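Local coordinates for protein glycerophosphoryl diester phosphodiesterase (Parabacteroides distasonis, PDB 3MZ2) that probably hydrolyses glycerophosphodiesters, as a TIM-barrel phosphodiesterase, at residues N10-S15 / I21-Y26. Residues are numbered along the deposited sequence; the frame is centred on the assembly and turned at random.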
loop_
_atom_site.group_PDB
_atom_site.type_symbol
_atom_site.label_atom_id
_atom_site.label_comp_id
_atom_site.label_asym_id
_atom_site.label_seq_id
_atom_site.Cartn_x
_atom_site.Cartn_y
_atom_site.Cartn_z
ATOM N N ASN A 10 16.032 -27.457 -7.651
ATOM C CA ASN A 10 14.717 -28.008 -7.324
ATOM C C ASN A 10 13.659 -27.226 -8.079
ATOM O O ASN A 10 13.690 -25.969 -8.103
ATOM C CB ASN A 10 14.431 -27.893 -5.835
ATOM C CG ASN A 10 15.323 -28.772 -4.998
ATOM O OD1 ASN A 10 15.100 -29.967 -4.886
ATOM N ND2 ASN A 10 16.288 -28.166 -4.345
ATOM N N THR A 11 12.723 -27.955 -8.678
ATOM C CA THR A 11 11.637 -27.357 -9.402
ATOM C C THR A 11 10.283 -27.866 -8.918
ATOM O O THR A 11 10.152 -28.953 -8.333
ATOM C CB THR A 11 11.749 -27.600 -10.946
ATOM O OG1 THR A 11 11.692 -29.006 -11.236
ATOM C CG2 THR A 11 13.032 -26.974 -11.468
ATOM N N LEU A 12 9.267 -27.043 -9.143
ATOM C CA LEU A 12 7.895 -27.494 -9.069
ATOM C C LEU A 12 7.387 -27.880 -10.476
ATOM O O LEU A 12 7.761 -27.258 -11.482
ATOM C CB LEU A 12 7.019 -26.409 -8.472
ATOM C CG LEU A 12 7.436 -25.793 -7.137
ATOM C CD1 LEU A 12 6.477 -24.634 -6.748
ATOM C CD2 LEU A 12 7.501 -26.858 -6.026
ATOM N N GLN A 13 6.527 -28.874 -10.531
ATOM C CA GLN A 13 6.005 -29.416 -11.782
ATOM C C GLN A 13 4.510 -29.184 -11.873
ATOM O O GLN A 13 3.711 -30.008 -11.426
ATOM C CB GLN A 13 6.378 -30.890 -11.889
ATOM C CG GLN A 13 7.909 -31.038 -11.839
ATOM C CD GLN A 13 8.575 -30.524 -13.116
ATOM O OE1 GLN A 13 9.016 -29.349 -13.221
ATOM N NE2 GLN A 13 8.617 -31.388 -14.111
ATOM N N ILE A 14 4.155 -28.016 -12.412
ATOM C CA ILE A 14 2.790 -27.504 -12.443
ATOM C C ILE A 14 2.554 -27.071 -13.877
ATOM O O ILE A 14 3.074 -26.052 -14.317
ATOM C CB ILE A 14 2.631 -26.355 -11.412
ATOM C CG1 ILE A 14 2.779 -26.907 -9.974
ATOM C CG2 ILE A 14 1.283 -25.667 -11.576
ATOM C CD1 ILE A 14 2.866 -25.893 -8.906
ATOM N N SER A 15 1.809 -27.865 -14.636
ATOM C CA SER A 15 1.709 -27.631 -16.082
ATOM C C SER A 15 0.568 -26.706 -16.470
ATOM O O SER A 15 0.550 -26.225 -17.591
ATOM C CB SER A 15 1.488 -28.921 -16.889
ATOM O OG SER A 15 2.352 -29.975 -16.533
ATOM N N ILE A 21 -4.082 -25.503 -8.782
ATOM C CA ILE A 21 -5.162 -25.653 -7.777
ATOM C C ILE A 21 -4.925 -26.923 -6.967
ATOM O O ILE A 21 -4.967 -26.921 -5.747
ATOM C CB ILE A 21 -6.555 -25.682 -8.477
ATOM C CG1 ILE A 21 -6.908 -24.307 -9.017
ATOM C CG2 ILE A 21 -7.683 -26.241 -7.553
ATOM C CD1 ILE A 21 -8.045 -24.324 -10.048
ATOM N N SER A 22 -4.579 -28.010 -7.658
ATOM C CA SER A 22 -4.297 -29.252 -6.960
ATOM C C SER A 22 -3.152 -29.124 -5.971
ATOM O O SER A 22 -3.243 -29.605 -4.815
ATOM C CB SER A 22 -3.937 -30.338 -7.959
ATOM O OG SER A 22 -3.899 -31.598 -7.321
ATOM N N PHE A 23 -2.073 -28.490 -6.428
ATOM C CA PHE A 23 -0.872 -28.274 -5.618
ATOM C C PHE A 23 -1.260 -27.623 -4.282
ATOM O O PHE A 23 -0.795 -28.035 -3.224
ATOM C CB PHE A 23 0.156 -27.409 -6.400
ATOM C CG PHE A 23 1.461 -27.124 -5.652
ATOM C CD1 PHE A 23 2.425 -28.117 -5.481
ATOM C CD2 PHE A 23 1.711 -25.880 -5.104
ATOM C CE1 PHE A 23 3.623 -27.845 -4.837
ATOM C CE2 PHE A 23 2.891 -25.614 -4.434
ATOM C CZ PHE A 23 3.842 -26.602 -4.314
ATOM N N TYR A 24 -2.158 -26.655 -4.363
ATOM C CA TYR A 24 -2.584 -25.878 -3.195
ATOM C C TYR A 24 -3.862 -26.410 -2.507
ATOM O O TYR A 24 -4.348 -25.753 -1.585
ATOM C CB TYR A 24 -2.749 -24.381 -3.544
ATOM C CG TYR A 24 -1.390 -23.686 -3.582
ATOM C CD1 TYR A 24 -0.592 -23.640 -2.449
ATOM C CD2 TYR A 24 -0.929 -23.072 -4.747
ATOM C CE1 TYR A 24 0.642 -23.050 -2.462
ATOM C CE2 TYR A 24 0.290 -22.474 -4.764
ATOM C CZ TYR A 24 1.075 -22.421 -3.609
ATOM O OH TYR A 24 2.348 -21.841 -3.647
ATOM N N GLN A 25 -4.388 -27.560 -2.922
ATOM C CA GLN A 25 -5.504 -28.188 -2.197
ATOM C C GLN A 25 -4.938 -28.869 -0.960
ATOM O O GLN A 25 -4.113 -29.828 -1.056
ATOM C CB GLN A 25 -6.277 -29.206 -3.058
ATOM C CG GLN A 25 -7.471 -29.887 -2.350
ATOM C CD GLN A 25 -8.642 -28.925 -2.043
ATOM O OE1 GLN A 25 -8.606 -27.743 -2.395
ATOM N NE2 GLN A 25 -9.691 -29.447 -1.394
ATOM N N TYR A 26 -5.373 -28.406 0.192
ATOM C CA TYR A 26 -4.969 -29.016 1.450
ATOM C C TYR A 26 -5.239 -30.511 1.434
ATOM O O TYR A 26 -6.282 -30.992 0.987
ATOM C CB TYR A 26 -5.628 -28.339 2.672
ATOM C CG TYR A 26 -5.262 -29.013 3.973
ATOM C CD1 TYR A 26 -4.046 -28.736 4.597
ATOM C CD2 TYR A 26 -6.092 -29.963 4.534
ATOM C CE1 TYR A 26 -3.682 -29.382 5.767
ATOM C CE2 TYR A 26 -5.748 -30.580 5.718
ATOM C CZ TYR A 26 -4.549 -30.283 6.329
ATOM O OH TYR A 26 -4.179 -30.913 7.504
#
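F23, on the last turn of helix 17-23, meets L12 and I14 of the N-terminal segment through side chains alone, a worked example of how strand 10-12 and the loop that leaves it can be joined to the next helix by one aromatic ring. The CH-pi part belongs to I14. Its CD1 methyl lies over one face of the F23 ring, 22° off the normal and displaced toward the CG side. I14 CD1 is 4.1 Å from the ring centroid. The same methyl is 3.8 Å from F23 CG. With CG1 anti to the carbonyl carbon (chi1 -67°) and the chain then extended, I14 reaches the ring with this methyl.

The remaining apolar contact is made by L12, whose forked end meets the far end of the ring: L12 CD2 is 4.0 Å from F23 CZ and CD1 4.1 Å from the same atom, an oblique approach. F23 holds CG anti to its own backbone N, chi1 -180°, which carries the ring out from the helix toward both residues. With an alanine here, I14 CD1 would probably lose the ring face beneath it and the L12 methyls their contact with CZ, opening a gap between segments 10-15 and 21-26.

F288 packs edge-to-face with F23, and F289 touches both F23 and L12. The F23 contact thus packs helix 17-23 against the terminal two-stranded antiparallel sheet of 10-12 and 289-291, in a chain with the TIM-barrel fold.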